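Local coordinates for odorant binding protein ASP5 (Apis mellifera, PDB 3R72), which probably carries small hydrophobic odorants in the bee antenna, inside a mostly helical shell that here holds two molecules of n-butyl-benzenesulfonamide, at residues A[46-51]-A[102-107]; A[13-18]-A[53-58]; A[36-41]-A[110-115]. One frame throughout, in Å; residues are numbered along the deposited sequence.

Overall arrangement
From the N terminus the chain first lays down helix 5-23, and contact 2 closes a loop when its residues 13-18 meet 53-58, at the end of helix 42-54. Before that loop is complete, residues 36-41 have already opened the widest one, which contact 3 closes far along the chain on residues 110-115, at the end of helix 100-114. Contact 1, joining 46-51 to 102-107, is nested inside it. Contact 2 crosses both. Helix 42-54 is shared by contacts 1 and 2 and helix 100-114 by contacts 1 and 3, whereas contacts 2 and 3 lie on opposite sides of the chain's centre. All three touch the same ligand, NBB of chain B.

Contact 1: A[46-51]-A[102-107]. With NBB (N-butyl-benzenesulfonamide), chain B.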
loop_
_atom_site.group_PDB
_atom_site.type_symbol
_atom_site.label_atom_id
_atom_site.label_comp_id
_atom_site.label_asym_id
_atom_site.label_seq_id
_atom_site.Cartn_x
_atom_site.Cartn_y
_atom_site.Cartn_z
ATOM N N CYS A 46 5.110 7.417 7.208
ATOM C CA CYS A 46 3.816 8.075 7.408
ATOM C C CYS A 46 3.050 8.310 6.112
ATOM O O CYS A 46 1.822 8.306 6.139
ATOM C CB CYS A 46 3.990 9.360 8.199
ATOM S SG CYS A 46 4.556 9.075 9.929
ATOM N N TYR A 47 3.749 8.447 4.988
ATOM C CA TYR A 47 3.077 8.488 3.690
ATOM C C TYR A 47 2.278 7.199 3.469
ATOM O O TYR A 47 1.137 7.243 3.002
ATOM C CB TYR A 47 4.084 8.749 2.558
ATOM C CG TYR A 47 3.497 8.582 1.184
ATOM C CD1 TYR A 47 2.901 9.642 0.507
ATOM C CD2 TYR A 47 3.501 7.342 0.570
ATOM C CE1 TYR A 47 2.323 9.455 -0.743
ATOM C CE2 TYR A 47 2.934 7.156 -0.677
ATOM C CZ TYR A 47 2.351 8.218 -1.327
ATOM O OH TYR A 47 1.769 8.049 -2.561
ATOM N N THR A 48 2.869 6.050 3.789
ATOM C CA THR A 48 2.141 4.804 3.604
ATOM C C THR A 48 0.876 4.762 4.436
ATOM O O THR A 48 -0.148 4.254 3.989
ATOM C CB THR A 48 2.995 3.528 3.793
ATOM O OG1 THR A 48 3.381 3.333 5.158
ATOM C CG2 THR A 48 4.209 3.528 2.872
ATOM N N THR A 49 0.944 5.283 5.655
ATOM C CA THR A 49 -0.236 5.334 6.499
ATOM C C THR A 49 -1.305 6.265 5.922
ATOM O O THR A 49 -2.490 5.951 5.973
ATOM C CB THR A 49 0.112 5.787 7.925
ATOM O OG1 THR A 49 1.305 5.123 8.353
ATOM C CG2 THR A 49 -1.044 5.500 8.893
ATOM N N CYS A 50 -0.878 7.403 5.392
ATOM C CA CYS A 50 -1.789 8.354 4.782
ATOM C C CYS A 50 -2.585 7.681 3.659
ATOM O O CYS A 50 -3.820 7.799 3.600
ATOM C CB CYS A 50 -1.002 9.571 4.267
ATOM S SG CYS A 50 -1.985 10.876 3.484
ATOM N N ILE A 51 -1.886 6.940 2.800
ATOM C CA ILE A 51 -2.527 6.271 1.681
ATOM C C ILE A 51 -3.461 5.165 2.172
ATOM O O ILE A 51 -4.599 5.049 1.718
ATOM C CB ILE A 51 -1.469 5.690 0.715
ATOM C CG1 ILE A 51 -0.706 6.808 0.000
ATOM C CG2 ILE A 51 -2.083 4.731 -0.289
ATOM C CD1 ILE A 51 -1.518 7.637 -0.991
ATOM N N GLN A 102 5.197 3.058 11.215
ATOM C CA GLN A 102 6.086 1.915 11.152
ATOM C C GLN A 102 5.330 0.642 10.775
ATOM O O GLN A 102 5.806 -0.138 9.959
ATOM C CB GLN A 102 6.817 1.769 12.491
ATOM C CG GLN A 102 7.777 2.919 12.730
ATOM C CD GLN A 102 8.300 3.025 14.150
ATOM O OE1 GLN A 102 7.615 2.727 15.116
ATOM N NE2 GLN A 102 9.513 3.521 14.276
ATOM N N LYS A 103 4.134 0.454 11.329
ATOM C CA LYS A 103 3.347 -0.735 11.032
ATOM C C LYS A 103 2.947 -0.807 9.565
ATOM O O LYS A 103 3.133 -1.839 8.918
ATOM C CB LYS A 103 2.106 -0.789 11.901
ATOM C CG LYS A 103 2.375 -1.079 13.371
ATOM C CD LYS A 103 1.073 -1.374 14.116
ATOM C CE LYS A 103 1.309 -1.589 15.591
ATOM N NZ LYS A 103 0.077 -1.389 16.406
ATOM N N THR A 104 2.364 0.260 9.032
ATOM C CA THR A 104 1.952 0.210 7.637
ATOM C C THR A 104 3.151 0.053 6.714
ATOM O O THR A 104 3.078 -0.674 5.726
ATOM C CB THR A 104 1.071 1.404 7.210
ATOM O OG1 THR A 104 1.787 2.634 7.353
ATOM C CG2 THR A 104 -0.185 1.459 8.022
ATOM N N TYR A 105 4.271 0.689 7.042
ATOM C CA TYR A 105 5.459 0.549 6.216
ATOM C C TYR A 105 5.962 -0.895 6.196
ATOM O O TYR A 105 6.359 -1.407 5.154
ATOM C CB TYR A 105 6.552 1.446 6.731
ATOM C CG TYR A 105 7.736 1.708 5.823
ATOM C CD1 TYR A 105 7.588 2.301 4.582
ATOM C CD2 TYR A 105 9.028 1.454 6.259
ATOM C CE1 TYR A 105 8.675 2.651 3.814
ATOM C CE2 TYR A 105 10.123 1.799 5.495
ATOM C CZ TYR A 105 9.932 2.388 4.273
ATOM O OH TYR A 105 10.974 2.779 3.489
ATOM N N GLN A 106 5.938 -1.555 7.350
ATOM C CA GLN A 106 6.315 -2.955 7.433
ATOM C C GLN A 106 5.381 -3.820 6.577
ATOM O O GLN A 106 5.819 -4.753 5.919
ATOM C CB GLN A 106 6.293 -3.431 8.887
ATOM C CG GLN A 106 7.398 -2.850 9.785
ATOM C CD GLN A 106 7.024 -2.861 11.251
ATOM O OE1 GLN A 106 6.185 -3.653 11.679
ATOM N NE2 GLN A 106 7.625 -1.961 12.029
ATOM N N TYR A 107 4.085 -3.528 6.598
ATOM C CA TYR A 107 3.115 -4.284 5.816
ATOM C C TYR A 107 3.375 -4.123 4.316
ATOM O O TYR A 107 3.370 -5.092 3.551
ATOM C CB TYR A 107 1.684 -3.843 6.200
ATOM C CG TYR A 107 0.646 -4.648 5.471
ATOM C CD1 TYR A 107 0.318 -5.920 5.921
ATOM C CD2 TYR A 107 0.039 -4.191 4.328
ATOM C CE1 TYR A 107 -0.565 -6.725 5.250
ATOM C CE2 TYR A 107 -0.867 -4.992 3.656
ATOM C CZ TYR A 107 -1.149 -6.264 4.122
ATOM O OH TYR A 107 -2.005 -7.080 3.441
HETATM O O1S NBB B . -3.551 -0.818 1.319
HETATM S S NBB B . -3.151 -0.769 -0.039
HETATM O O2S NBB B . -2.978 0.547 -0.590
HETATM N N10 NBB B . -4.279 -1.533 -0.878
HETATM C C11 NBB B . -4.658 -2.888 -0.537
HETATM C C12 NBB B . -4.990 -3.711 -1.767
HETATM C C13 NBB B . -3.779 -4.029 -2.644
HETATM C C14 NBB B . -2.874 -5.040 -1.972
HETATM C C4 NBB B . -1.753 -1.608 -0.210
HETATM C C5 NBB B . -1.149 -1.655 -1.469
HETATM C C6 NBB B . 0.044 -2.366 -1.669
HETATM C C1 NBB B . 0.660 -3.037 -0.626
HETATM C C2 NBB B . 0.093 -2.985 0.626
HETATM C C3 NBB B . -1.095 -2.288 0.838
#
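T104 of helix 100-114 sets its hydroxyl between those of T48 and T49 on helix 42-54, where the two helices run almost at right angles (84°) with their axes 7.7 Å apart. In this PBP/GOBP-family fold the crossing is buried in the protein interior. The side chain of T104 branches at CB, which itself stays 3.6 Å from T48 OG1. One branch, OG1, lies between the backbone N and the carbonyl carbon of its own residue (chi1 62°), a setting that turns it to the neighbouring helix. There it is hydrogen-bonded to T49 OG1 at 2.7 Å, and either hydroxyl could be the donor; T48 OG1 lies 2.8 Å from T104 OG1, whose proton may alternate between the two oxygens. The other branch, CG2, comes no nearer than 4.0 Å to T49 OG1 and packs on F58 of strand 58-59. The methyl of T48 has a separate role: CG2 meets the rim of the Y105 ring, 4.0 Å from Y105 CD1. The phenol of Y105 reaches on to the carbonyl oxygen of P39, and disulfide C46–C101 ties the same two helices covalently. Further along helix 100-114, Y107 brings CE2 to 3.8 Å from C2 of NBB in chain B. T48 OG1 is also hydrogen-bonded to the carbonyl oxygen of Q45, and T49 OG1 makes weak bonds to Q45 O and D100 O. Three buried hydroxyls gathered round T104 OG1 can thus share their protons among themselves and the carbonyl oxygen of Q45, joining the helices through a polar cluster without any formal charge.

Contact 2: A[13-18]-A[53-58]; sequences KNMRKS and KLLRTF. With NBB (N-butyl-benzenesulfonamide), chain C; NBB (N-butyl-benzenesulfonamide), chain B.
M15, on helix 5-23, reaches across to L54 and L55 where helix 42-54 comes to its end, a contact of the PBP/GOBP fold whose residues M15, L55 and T57 belong to the ligand pockets. That end is closed by a Schellman motif, in which R56 takes positive phi (69°). M15 carries the whole approach from its side. Its CG is anti to the carbonyl carbon, and the chain extends from there before bending at chi3 (-61°), which brings CE round toward the pocket. SD passes 4.1 Å from L54 CB; L54 is modelled in two conformers, so its part in the contact is less certain. The same sulfur is 3.7 Å from L55 CD2, the methionine chain lying across the leucine, and CE lies 3.8 Å from ring carbon C1 of NBB in chain C. R16, the next residue, turns to the other flank of its helix, where it makes salt bridges with E27 and D31 and a hydrogen bond to P122 O, while its aliphatic part packs on Y47. On the facing segment, L55 forks between the two ligands: CD2 comes within 3.5 Å of C6 of NBB in chain C, and CD1 sits 3.1 Å from O2S of NBB in chain B. Cutting L55 back to an alanine is likely to open a gap between the two ligands and to take from M15 SD its nearest neighbour across the contact. Two residues further on, T57 adds a polar contact: its OG1 lies 2.9 Å from O1S of NBB in chain B, the M52 carbonyl oxygen competing for the same hydroxyl proton.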
loop_
_atom_site.group_PDB
_atom_site.type_symbol
_atom_site.label_atom_id
_atom_site.label_comp_id
_atom_site.label_asym_id
_atom_site.label_seq_id
_atom_site.Cartn_x
_atom_site.Cartn_y
_atom_site.Cartn_z
ATOM N N LYS A 13 -2.933 8.222 -8.424
ATOM C CA LYS A 13 -2.179 9.466 -8.613
ATOM C C LYS A 13 -2.772 10.584 -7.770
ATOM O O LYS A 13 -2.041 11.409 -7.217
ATOM C CB LYS A 13 -2.100 9.868 -10.093
ATOM C CG LYS A 13 -1.096 9.043 -10.858
ATOM C CD LYS A 13 -1.026 9.387 -12.331
ATOM C CE LYS A 13 -0.022 8.470 -13.033
ATOM N NZ LYS A 13 -0.056 8.590 -14.514
ATOM N N ASN A 14 -4.102 10.622 -7.662
ATOM C CA ASN A 14 -4.738 11.660 -6.872
ATOM C C ASN A 14 -4.570 11.468 -5.374
ATOM O O ASN A 14 -4.376 12.427 -4.642
ATOM C CB ASN A 14 -6.185 11.844 -7.306
ATOM C CG ASN A 14 -6.268 12.641 -8.584
ATOM O OD1 ASN A 14 -5.800 13.765 -8.640
ATOM N ND2 ASN A 14 -6.818 12.059 -9.616
ATOM N N MET A 15 -4.595 10.228 -4.911
ATOM C CA MET A 15 -4.268 9.933 -3.512
ATOM C C MET A 15 -2.817 10.291 -3.199
ATOM O O MET A 15 -2.518 10.896 -2.165
ATOM C CB MET A 15 -4.514 8.463 -3.214
ATOM C CG MET A 15 -5.987 8.107 -3.229
ATOM S SD MET A 15 -6.336 6.452 -2.633
ATOM C CE MET A 15 -5.430 5.510 -3.800
ATOM N N ARG A 16 -1.911 9.922 -4.094
ATOM C CA ARG A 16 -0.502 10.275 -3.912
ATOM C C ARG A 16 -0.336 11.777 -3.773
ATOM O O ARG A 16 0.336 12.262 -2.854
ATOM C CB ARG A 16 0.351 9.795 -5.085
ATOM C CG ARG A 16 1.783 10.345 -5.040
ATOM C CD ARG A 16 2.656 9.882 -6.161
ATOM N NE ARG A 16 2.908 8.452 -6.112
ATOM C CZ ARG A 16 3.871 7.832 -6.798
ATOM N NH1 ARG A 16 4.689 8.509 -7.601
ATOM N NH2 ARG A 16 4.005 6.521 -6.699
ATOM N N LYS A 17 -0.925 12.519 -4.708
ATOM C CA LYS A 17 -0.822 13.972 -4.732
ATOM C C LYS A 17 -1.177 14.558 -3.397
ATOM O O LYS A 17 -0.455 15.411 -2.859
ATOM C CB LYS A 17 -1.806 14.569 -5.739
ATOM C CG LYS A 17 -1.340 14.622 -7.165
ATOM C CD LYS A 17 -2.011 15.779 -7.924
ATOM C CE LYS A 17 -2.655 15.299 -9.203
ATOM N NZ LYS A 17 -2.670 16.351 -10.244
ATOM N N SER A 18 -2.314 14.128 -2.874
ATOM C CA SER A 18 -2.818 14.581 -1.582
ATOM C C SER A 18 -1.831 14.276 -0.468
ATOM O O SER A 18 -1.440 15.143 0.303
ATOM C CB SER A 18 -4.142 13.888 -1.274
ATOM O OG SER A 18 -4.642 14.265 -0.004
ATOM N N LYS A 53 -4.935 4.878 5.001
ATOM C CA LYS A 53 -6.118 5.464 5.624
ATOM C C LYS A 53 -7.130 5.973 4.591
ATOM O O LYS A 53 -8.340 5.810 4.784
ATOM C CB LYS A 53 -5.739 6.551 6.633
ATOM C CG LYS A 53 -5.169 5.979 7.921
ATOM C CD LYS A 53 -5.025 7.025 8.999
ATOM C CE LYS A 53 -4.667 6.372 10.335
ATOM N NZ LYS A 53 -4.996 7.227 11.509
ATOM N N LEU A 54 -6.645 6.571 3.508
ATOM C CA LEU A 54 -7.516 6.984 2.403
ATOM C C LEU A 54 -8.280 5.812 1.801
ATOM O O LEU A 54 -9.464 5.927 1.502
ATOM C CB LEU A 54 -6.704 7.665 1.304
ATOM C CG LEU A 54 -6.936 9.145 1.002
ATOM C CD1 LEU A 54 -7.602 9.886 2.165
ATOM C CD2 LEU A 54 -5.649 9.835 0.558
ATOM N N LEU A 55 -7.600 4.682 1.632
ATOM C CA LEU A 55 -8.208 3.476 1.062
ATOM C C LEU A 55 -9.032 2.680 2.062
ATOM O O LEU A 55 -9.633 1.671 1.707
ATOM C CB LEU A 55 -7.140 2.572 0.450
ATOM C CG LEU A 55 -6.608 3.121 -0.866
ATOM C CD1 LEU A 55 -5.387 2.326 -1.302
ATOM C CD2 LEU A 55 -7.706 3.131 -1.954
ATOM N N ARG A 56 -9.022 3.106 3.324
ATOM C CA ARG A 56 -9.754 2.457 4.402
ATOM C C ARG A 56 -9.150 1.076 4.739
ATOM O O ARG A 56 -9.805 0.248 5.377
ATOM C CB ARG A 56 -11.258 2.351 4.072
ATOM C CG ARG A 56 -11.914 3.580 3.431
ATOM C CD ARG A 56 -12.106 4.654 4.468
ATOM N NE ARG A 56 -12.926 4.221 5.605
ATOM C CZ ARG A 56 -13.026 4.893 6.752
ATOM N NH1 ARG A 56 -12.366 6.025 6.909
ATOM N NH2 ARG A 56 -13.780 4.421 7.739
ATOM N N THR A 57 -7.898 0.853 4.343
ATOM C CA THR A 57 -7.216 -0.397 4.625
ATOM C C THR A 57 -6.449 -0.361 5.951
ATOM O O THR A 57 -5.958 -1.390 6.404
ATOM C CB THR A 57 -6.307 -0.762 3.457
ATOM O OG1 THR A 57 -5.419 0.322 3.195
ATOM C CG2 THR A 57 -7.116 -1.080 2.219
ATOM N N PHE A 58 -6.369 0.820 6.567
ATOM C CA PHE A 58 -5.848 0.977 7.914
ATOM C C PHE A 58 -6.759 1.991 8.591
ATOM O O PHE A 58 -7.099 3.010 7.992
ATOM C CB PHE A 58 -4.404 1.468 7.881
ATOM C CG PHE A 58 -3.713 1.448 9.222
ATOM C CD1 PHE A 58 -3.074 0.319 9.670
ATOM C CD2 PHE A 58 -3.714 2.567 10.034
ATOM C CE1 PHE A 58 -2.402 0.302 10.883
ATOM C CE2 PHE A 58 -3.055 2.563 11.259
ATOM C CZ PHE A 58 -2.402 1.425 11.687
HETATM O O1S NBB C . -2.928 0.009 -4.651
HETATM S S NBB C . -4.303 -0.393 -4.749
HETATM O O2S NBB C . -4.855 -0.876 -3.515
HETATM N N10 NBB C . -4.386 -1.576 -5.820
HETATM C C11 NBB C . -3.884 -1.383 -7.170
HETATM C C12 NBB C . -3.515 -2.709 -7.821
HETATM C C13 NBB C . -3.332 -2.572 -9.326
HETATM C C14 NBB C . -2.088 -1.790 -9.670
HETATM C C4 NBB C . -5.227 0.834 -5.280
HETATM C C5 NBB C . -6.532 1.030 -4.806
HETATM C C6 NBB C . -7.334 2.078 -5.267
HETATM C C1 NBB C . -6.839 2.935 -6.239
HETATM C C2 NBB C . -5.555 2.751 -6.723
HETATM C C3 NBB C . -4.754 1.713 -6.249
HETATM O O1S NBB B . -3.551 -0.818 1.319
HETATM S S NBB B . -3.151 -0.769 -0.039
HETATM O O2S NBB B . -2.978 0.547 -0.590
HETATM N N10 NBB B . -4.279 -1.533 -0.878
HETATM C C11 NBB B . -4.658 -2.888 -0.537
HETATM C C12 NBB B . -4.990 -3.711 -1.767
HETATM C C13 NBB B . -3.779 -4.029 -2.644
HETATM C C14 NBB B . -2.874 -5.040 -1.972
HETATM C C4 NBB B . -1.753 -1.608 -0.210
HETATM C C5 NBB B . -1.149 -1.655 -1.469
HETATM C C6 NBB B . 0.044 -2.366 -1.669
HETATM C C1 NBB B . 0.660 -3.037 -0.626
HETATM C C2 NBB B . 0.093 -2.985 0.626
HETATM C C3 NBB B . -1.095 -2.288 0.838
#

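Contact 3: A[36-41]-A[110-115]; sequences GEFPDD and CHYKQN. With NBB (N-butyl-benzenesulfonamide), chain B.
Y112, near the C-terminal end of helix 100-114, receives F38 and G36 of the loop leading into helix 42-54. In the turn before it, C110 is joined by a disulfide to C91 of helix 81-91. H111 then faces away from the loop, into the pocket: one face of its imidazole covers NBB of chain B, whose C2 stands 3.7 Å above the centre of the ring. Next comes Y112 itself, with CG anti to the backbone N (chi1 180°), which swings the ring out to the loop. F38 approaches one face of this ring with its edge, a T-shaped pair with centroids 5.3 Å apart and planes at 71°. The leading atom is F38 CE2, 3.6 Å from Y112 CG, so the edge lands toward the root of the tyrosine ring; F38 CZ touches Y112 CB at 3.8 Å. At the far end of the ring, Y112 OH lies 3.3 Å from G36 CA. G36 has positive phi as the C-prime residue of the Schellman motif that closes the preceding helix, and a CB here would probably come too close to the tyrosine hydroxyl. F119, from the C-terminal tail, meets the Y112 ring in a further edge-to-face pair. The helix ends at N115. No hydrogen bond spans the two segments, since the G36 N–Y112 OH angle is poor; cohesion here rests on aromatic edge-to-face attraction and van der Waals fit at a partly exposed surface.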
loop_
_atom_site.group_PDB
_atom_site.type_symbol
_atom_site.label_atom_id
_atom_site.label_comp_id
_atom_site.label_asym_id
_atom_site.label_seq_id
_atom_site.Cartn_x
_atom_site.Cartn_y
_atom_site.Cartn_z
ATOM N N GLY A 36 12.382 -1.189 -4.635
ATOM C CA GLY A 36 12.880 -1.874 -3.445
ATOM C C GLY A 36 13.669 -0.983 -2.495
ATOM O O GLY A 36 14.356 -1.488 -1.605
ATOM N N GLU A 37 13.562 0.335 -2.669
ATOM C CA GLU A 37 14.219 1.286 -1.779
ATOM C C GLU A 37 13.281 1.562 -0.614
ATOM O O GLU A 37 12.276 2.254 -0.773
ATOM C CB GLU A 37 14.569 2.564 -2.538
ATOM C CG GLU A 37 15.499 2.316 -3.714
ATOM C CD GLU A 37 15.773 3.547 -4.571
ATOM O OE1 GLU A 37 15.255 4.644 -4.303
ATOM O OE2 GLU A 37 16.546 3.409 -5.541
ATOM N N PHE A 38 13.608 0.989 0.544
ATOM C CA PHE A 38 12.830 1.134 1.772
ATOM C C PHE A 38 13.727 1.680 2.895
ATOM O O PHE A 38 14.076 0.979 3.846
ATOM C CB PHE A 38 12.197 -0.203 2.169
ATOM C CG PHE A 38 11.106 -0.648 1.236
ATOM C CD1 PHE A 38 9.854 -0.076 1.294
ATOM C CD2 PHE A 38 11.331 -1.632 0.305
ATOM C CE1 PHE A 38 8.845 -0.491 0.457
ATOM C CE2 PHE A 38 10.315 -2.051 -0.539
ATOM C CZ PHE A 38 9.075 -1.472 -0.464
ATOM N N PRO A 39 14.116 2.952 2.795
ATOM C CA PRO A 39 14.920 3.534 3.865
ATOM C C PRO A 39 14.107 3.641 5.162
ATOM O O PRO A 39 12.856 3.671 5.151
ATOM C CB PRO A 39 15.250 4.920 3.327
ATOM C CG PRO A 39 14.093 5.241 2.411
ATOM C CD PRO A 39 13.769 3.936 1.755
ATOM N N ASP A 40 14.805 3.673 6.283
ATOM C CA ASP A 40 14.151 3.849 7.576
ATOM C C ASP A 40 13.810 5.320 7.789
ATOM O O ASP A 40 14.335 5.981 8.683
ATOM C CB ASP A 40 15.057 3.318 8.684
ATOM C CG ASP A 40 14.388 3.309 10.021
ATOM O OD1 ASP A 40 15.046 3.748 10.988
ATOM O OD2 ASP A 40 13.215 2.883 10.103
ATOM N N ASP A 41 12.907 5.821 6.956
ATOM C CA ASP A 41 12.562 7.233 6.856
ATOM C C ASP A 41 11.146 7.392 7.371
ATOM O O ASP A 41 10.196 6.951 6.735
ATOM C CB ASP A 41 12.685 7.665 5.388
ATOM C CG ASP A 41 12.399 9.124 5.160
ATOM O OD1 ASP A 41 11.486 9.659 5.803
ATOM O OD2 ASP A 41 13.067 9.733 4.304
ATOM N N CYS A 110 6.275 -6.179 3.379
ATOM C CA CYS A 110 5.905 -7.589 3.273
ATOM C C CYS A 110 5.300 -7.879 1.908
ATOM O O CYS A 110 5.634 -8.866 1.263
ATOM C CB CYS A 110 4.930 -7.979 4.380
ATOM S SG CYS A 110 4.428 -9.724 4.312
ATOM N N HIS A 111 4.425 -7.001 1.441
ATOM C CA HIS A 111 3.844 -7.164 0.113
ATOM C C HIS A 111 4.924 -7.150 -0.973
ATOM O O HIS A 111 4.916 -7.988 -1.881
ATOM C CB HIS A 111 2.831 -6.054 -0.132
ATOM C CG HIS A 111 1.417 -6.471 0.111
ATOM N ND1 HIS A 111 0.841 -6.677 1.349
ATOM C CD2 HIS A 111 0.441 -6.691 -0.791
ATOM C CE1 HIS A 111 -0.428 -7.023 1.186
ATOM N NE2 HIS A 111 -0.692 -7.040 -0.105
ATOM N N TYR A 112 5.840 -6.192 -0.899
ATOM C CA TYR A 112 6.943 -6.119 -1.844
ATOM C C TYR A 112 7.723 -7.433 -1.876
ATOM O O TYR A 112 7.986 -7.988 -2.949
ATOM C CB TYR A 112 7.877 -4.952 -1.484
ATOM C CG TYR A 112 9.048 -4.836 -2.440
ATOM C CD1 TYR A 112 8.954 -4.091 -3.613
ATOM C CD2 TYR A 112 10.232 -5.514 -2.203
ATOM C CE1 TYR A 112 10.013 -4.015 -4.502
ATOM C CE2 TYR A 112 11.280 -5.447 -3.088
ATOM C CZ TYR A 112 11.166 -4.694 -4.228
ATOM O OH TYR A 112 12.206 -4.610 -5.125
ATOM N N LYS A 113 8.090 -7.926 -0.703
ATOM C CA LYS A 113 8.922 -9.110 -0.607
ATOM C C LYS A 113 8.264 -10.330 -1.245
ATOM O O LYS A 113 8.949 -11.180 -1.813
ATOM C CB LYS A 113 9.282 -9.383 0.846
ATOM C CG LYS A 113 10.350 -8.441 1.350
ATOM C CD LYS A 113 10.885 -8.887 2.697
ATOM C CE LYS A 113 11.636 -7.771 3.425
ATOM N NZ LYS A 113 11.953 -8.163 4.826
ATOM N N GLN A 114 6.937 -10.437 -1.164
ATOM C CA GLN A 114 6.268 -11.587 -1.775
ATOM C C GLN A 114 6.309 -11.578 -3.306
ATOM O O GLN A 114 6.235 -12.637 -3.927
ATOM C CB GLN A 114 4.815 -11.714 -1.328
ATOM C CG GLN A 114 4.548 -11.697 0.186
ATOM C CD GLN A 114 5.579 -12.399 1.049
ATOM O OE1 GLN A 114 6.185 -11.794 1.950
ATOM N NE2 GLN A 114 5.769 -13.667 0.803
ATOM N N ASN A 115 6.403 -10.396 -3.916
ATOM C CA ASN A 115 6.470 -10.317 -5.368
ATOM C C ASN A 115 7.006 -8.948 -5.796
ATOM O O ASN A 115 6.249 -8.038 -6.121
ATOM C CB ASN A 115 5.083 -10.607 -5.973
ATOM C CG ASN A 115 5.135 -10.913 -7.440
ATOM O OD1 ASN A 115 5.857 -10.284 -8.194
ATOM N ND2 ASN A 115 4.335 -11.883 -7.860
HETATM O O1S NBB B . -3.551 -0.818 1.319
HETATM S S NBB B . -3.151 -0.769 -0.039
HETATM O O2S NBB B . -2.978 0.547 -0.590
HETATM N N10 NBB B . -4.279 -1.533 -0.878
HETATM C C11 NBB B . -4.658 -2.888 -0.537
HETATM C C12 NBB B . -4.990 -3.711 -1.767
HETATM C C13 NBB B . -3.779 -4.029 -2.644
HETATM C C14 NBB B . -2.874 -5.040 -1.972
HETATM C C4 NBB B . -1.753 -1.608 -0.210
HETATM C C5 NBB B . -1.149 -1.655 -1.469
HETATM C C6 NBB B . 0.044 -2.366 -1.669
HETATM C C1 NBB B . 0.660 -3.037 -0.626
HETATM C C2 NBB B . 0.093 -2.985 0.626
HETATM C C3 NBB B . -1.095 -2.288 0.838
#